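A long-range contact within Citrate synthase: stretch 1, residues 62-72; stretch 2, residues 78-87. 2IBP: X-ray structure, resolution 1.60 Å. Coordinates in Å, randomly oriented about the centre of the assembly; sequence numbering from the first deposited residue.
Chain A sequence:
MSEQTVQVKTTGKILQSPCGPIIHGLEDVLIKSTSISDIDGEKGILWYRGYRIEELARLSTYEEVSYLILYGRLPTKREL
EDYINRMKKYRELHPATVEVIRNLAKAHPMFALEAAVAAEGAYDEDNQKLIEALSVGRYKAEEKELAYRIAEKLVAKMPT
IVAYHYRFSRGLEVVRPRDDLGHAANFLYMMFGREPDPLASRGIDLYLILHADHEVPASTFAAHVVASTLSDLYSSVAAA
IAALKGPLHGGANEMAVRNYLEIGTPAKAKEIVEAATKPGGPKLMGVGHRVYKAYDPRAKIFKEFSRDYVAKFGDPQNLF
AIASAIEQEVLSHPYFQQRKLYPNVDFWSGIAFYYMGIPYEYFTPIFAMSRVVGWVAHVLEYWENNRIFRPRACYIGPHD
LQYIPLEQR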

# COMPACT_ATOMS: atom_id res chain seq x y z
N TYR A 62 25.68 -7.93 3.44
CA TYR A 62 24.41 -7.21 3.45
C TYR A 62 24.46 -6.01 4.39
O TYR A 62 23.88 -4.97 4.10
N GLU A 63 25.18 -6.14 5.50
CA GLU A 63 25.30 -5.00 6.40
C GLU A 63 25.89 -3.80 5.66
O GLU A 63 25.34 -2.71 5.70
N GLU A 64 26.98 -4.02 4.95
CA GLU A 64 27.64 -2.93 4.24
C GLU A 64 26.83 -2.43 3.04
O GLU A 64 26.75 -1.24 2.79
N VAL A 65 26.24 -3.36 2.29
CA VAL A 65 25.44 -2.99 1.14
C VAL A 65 24.19 -2.23 1.58
O VAL A 65 23.78 -1.29 0.91
N SER A 66 23.58 -2.64 2.68
CA SER A 66 22.40 -1.96 3.17
C SER A 66 22.77 -0.53 3.58
O SER A 66 22.03 0.43 3.31
N TYR A 67 23.94 -0.38 4.22
CA TYR A 67 24.41 0.95 4.58
C TYR A 67 24.53 1.79 3.31
O TYR A 67 24.08 2.93 3.27
N LEU A 68 25.21 1.24 2.32
CA LEU A 68 25.39 1.88 1.03
C LEU A 68 24.07 2.32 0.41
O LEU A 68 23.91 3.46 -0.01
N ILE A 69 23.11 1.41 0.36
CA ILE A 69 21.83 1.73 -0.25
C ILE A 69 21.13 2.82 0.53
O ILE A 69 20.62 3.77 -0.05
N LEU A 70 21.12 2.72 1.85
CA LEU A 70 20.44 3.70 2.67
C LEU A 70 21.11 5.08 2.68
O LEU A 70 20.45 6.11 2.44
N TYR A 71 22.42 5.10 2.90
CA TYR A 71 23.15 6.37 3.04
C TYR A 71 23.79 6.93 1.77
O TYR A 71 24.21 8.10 1.74
N GLY A 72 23.92 6.10 0.74
CA GLY A 72 24.39 6.56 -0.55
C GLY A 72 25.88 6.47 -0.77
O GLY A 72 26.38 6.86 -1.82
N ARG A 78 34.50 3.00 11.25
CA ARG A 78 33.74 3.39 12.42
C ARG A 78 32.25 3.39 12.15
O ARG A 78 31.46 2.93 12.97
N GLU A 79 31.87 3.94 11.01
CA GLU A 79 30.46 4.02 10.63
C GLU A 79 29.84 2.64 10.50
O GLU A 79 28.73 2.40 10.99
N LEU A 80 30.60 1.71 9.94
CA LEU A 80 30.08 0.36 9.75
C LEU A 80 29.93 -0.34 11.09
O LEU A 80 28.90 -0.94 11.37
N GLU A 81 30.95 -0.22 11.95
CA GLU A 81 30.88 -0.80 13.28
C GLU A 81 29.67 -0.28 14.05
O GLU A 81 28.91 -1.05 14.65
N ASP A 82 29.49 1.04 14.05
CA ASP A 82 28.37 1.65 14.75
C ASP A 82 27.02 1.21 14.17
O ASP A 82 26.07 0.93 14.90
N TYR A 83 26.94 1.16 12.85
CA TYR A 83 25.73 0.73 12.14
C TYR A 83 25.38 -0.72 12.50
O TYR A 83 24.22 -1.06 12.81
N ILE A 84 26.38 -1.58 12.41
CA ILE A 84 26.18 -2.99 12.74
C ILE A 84 25.66 -3.13 14.16
O ILE A 84 24.70 -3.86 14.41
N ASN A 85 26.23 -2.36 15.09
CA ASN A 85 25.76 -2.41 16.47
C ASN A 85 24.33 -1.90 16.65
O ASN A 85 23.57 -2.46 17.41
N ARG A 86 23.96 -0.85 15.92
CA ARG A 86 22.61 -0.34 16.00
C ARG A 86 21.65 -1.38 15.45
O ARG A 86 20.63 -1.69 16.07
N MET A 87 22.01 -1.96 14.32
CA MET A 87 21.16 -2.97 13.69
C MET A 87 20.97 -4.15 14.64
O MET A 87 19.86 -4.63 14.81

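The two helices, 62-71 and 78-87, cross at 102° with axes 10.4 Å apart at closest approach, and they bury 479 Å² between them. Y83 and Y67 cover the most surface. The CA-to-CB bond of Y83 points toward the first helix, and with chi1 t (176°) its side chain enters a hole formed by E63, S66, Y67 and Y71. At the tip, Y83 OH donates a hydrogen bond to S66 OG (2.6 Å); the CA-to-CB bond of S66 (chi1 p) also points toward the second helix, and its OG lies at the edge of the Y83 ring, near the ring plane.

Y67 starts sideways, but chi1 t (-175°) brings its ring end nearer. The pair is edge-to-face: the edge of Y67 meets the face of Y83, with planes at 84°, centroids 5.2 Å apart and Y67 CD1 3.7 Å from Y83 CG. Y67 CB adds a CH-pi contact, 4.2 Å from the Y83 centroid and 17° off the ring normal. Farther out, Y67 OH lies 3.4 Å from E79 OE1.

Around the tyrosine pair, further side chains pack. E63, chi1 m, brings its CB to 3.9 Å from I84 CG1, while L80 (t, p) sets CD1 4.1 Å from E64 CA. Y71, chi1 m, places CE2 4.2 Å from Y83 CE1.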

# COMPACT_ATOMS: atom_id res chain seq x y z
CB TYR A 62 23.24 -8.10 3.79
CG TYR A 62 21.92 -7.37 3.65
CD1 TYR A 62 21.43 -7.01 2.41
CD2 TYR A 62 21.18 -7.04 4.76
CE1 TYR A 62 20.21 -6.36 2.27
CE2 TYR A 62 19.94 -6.43 4.63
CZ TYR A 62 19.46 -6.09 3.39
OH TYR A 62 18.25 -5.46 3.31
CB GLU A 63 26.16 -5.31 7.62
CG GLU A 63 25.55 -6.33 8.60
CD GLU A 63 25.84 -7.79 8.26
OE1 GLU A 63 26.09 -8.13 7.09
OE2 GLU A 63 25.78 -8.62 9.21
CB GLU A 64 29.05 -3.33 3.82
CG GLU A 64 29.87 -2.21 3.27
CD GLU A 64 31.26 -2.66 2.89
OE1 GLU A 64 31.39 -3.45 1.93
OE2 GLU A 64 32.24 -2.17 3.53
CB VAL A 65 25.08 -4.22 0.30
CG1 VAL A 65 23.96 -3.91 -0.69
CG2 VAL A 65 26.33 -4.74 -0.40
CB SER A 66 21.68 -2.73 4.29
OG SER A 66 22.45 -2.88 5.47
CB TYR A 67 25.78 0.88 5.27
CG TYR A 67 26.28 2.22 5.78
CD1 TYR A 67 26.17 2.56 7.12
CD2 TYR A 67 26.78 3.18 4.89
CE1 TYR A 67 26.57 3.81 7.59
CE2 TYR A 67 27.19 4.43 5.35
CZ TYR A 67 27.09 4.73 6.69
OH TYR A 67 27.51 5.97 7.15
CB LEU A 68 26.12 0.93 0.10
CG LEU A 68 26.27 1.38 -1.34
CD1 LEU A 68 27.09 2.68 -1.47
CD2 LEU A 68 26.91 0.28 -2.18
CB ILE A 69 20.97 0.48 -0.40
CG1 ILE A 69 21.57 -0.44 -1.47
CG2 ILE A 69 19.54 0.85 -0.81
CD1 ILE A 69 20.91 -1.81 -1.57
CB LEU A 70 20.31 3.16 4.08
CG LEU A 70 19.55 4.06 5.06
CD1 LEU A 70 18.14 4.39 4.55
CD2 LEU A 70 19.49 3.35 6.42
CB TYR A 71 24.15 6.25 4.18
CG TYR A 71 23.48 6.08 5.51
CD1 TYR A 71 22.81 7.14 6.10
CD2 TYR A 71 23.45 4.85 6.16
CE1 TYR A 71 22.18 7.00 7.30
CE2 TYR A 71 22.82 4.70 7.37
CZ TYR A 71 22.14 5.78 7.93
OH TYR A 71 21.49 5.68 9.13
CB ARG A 78 34.21 4.75 12.95
CG ARG A 78 33.44 5.22 14.18
CD ARG A 78 34.27 6.16 15.06
NE ARG A 78 34.80 7.33 14.34
CZ ARG A 78 34.21 8.52 14.30
NH1 ARG A 78 33.04 8.73 14.90
NH2 ARG A 78 34.78 9.51 13.63
CB GLU A 79 30.32 4.75 9.30
CG GLU A 79 30.48 6.25 9.46
CD GLU A 79 30.56 6.96 8.15
OE1 GLU A 79 30.91 6.33 7.13
OE2 GLU A 79 30.31 8.19 8.14
CB LEU A 80 30.96 -0.44 8.80
CG LEU A 80 30.40 -1.83 8.46
CD1 LEU A 80 28.97 -1.70 7.89
CD2 LEU A 80 31.31 -2.55 7.50
CB GLU A 81 32.17 -0.50 14.06
CG GLU A 81 33.36 -1.28 13.58
CD GLU A 81 34.67 -0.84 14.24
OE1 GLU A 81 34.68 0.20 14.93
OE2 GLU A 81 35.69 -1.52 14.01
CB ASP A 82 28.48 3.17 14.74
CG ASP A 82 29.67 3.68 15.54
OD1 ASP A 82 30.26 2.88 16.31
OD2 ASP A 82 29.99 4.88 15.42
CB TYR A 83 25.96 0.87 10.64
CG TYR A 83 24.83 0.36 9.77
CD1 TYR A 83 23.70 1.13 9.56
CD2 TYR A 83 24.99 -0.78 9.00
CE1 TYR A 83 22.68 0.68 8.71
CE2 TYR A 83 23.99 -1.24 8.17
CZ TYR A 83 22.85 -0.50 8.02
OH TYR A 83 21.85 -0.92 7.14
CB ILE A 84 27.46 -3.80 12.51
CG1 ILE A 84 27.69 -3.96 10.99
CG2 ILE A 84 27.40 -5.12 13.22
CD1 ILE A 84 28.97 -4.67 10.63
CB ASN A 85 26.70 -1.65 17.38
CG ASN A 85 27.90 -2.47 17.79
OD1 ASN A 85 27.84 -3.70 17.82
ND2 ASN A 85 28.98 -1.80 18.18
CB ARG A 86 22.44 0.98 15.22
CG ARG A 86 23.17 2.17 15.82
CD ARG A 86 22.73 3.48 15.17
NE ARG A 86 22.94 3.52 13.72
CZ ARG A 86 24.04 3.96 13.13
NH1 ARG A 86 25.11 4.29 13.87
NH2 ARG A 86 24.12 3.99 11.82
CB MET A 87 21.75 -3.42 12.34
CG MET A 87 21.92 -2.26 11.36
SD MET A 87 20.32 -1.70 10.78
CE MET A 87 20.17 -2.99 9.54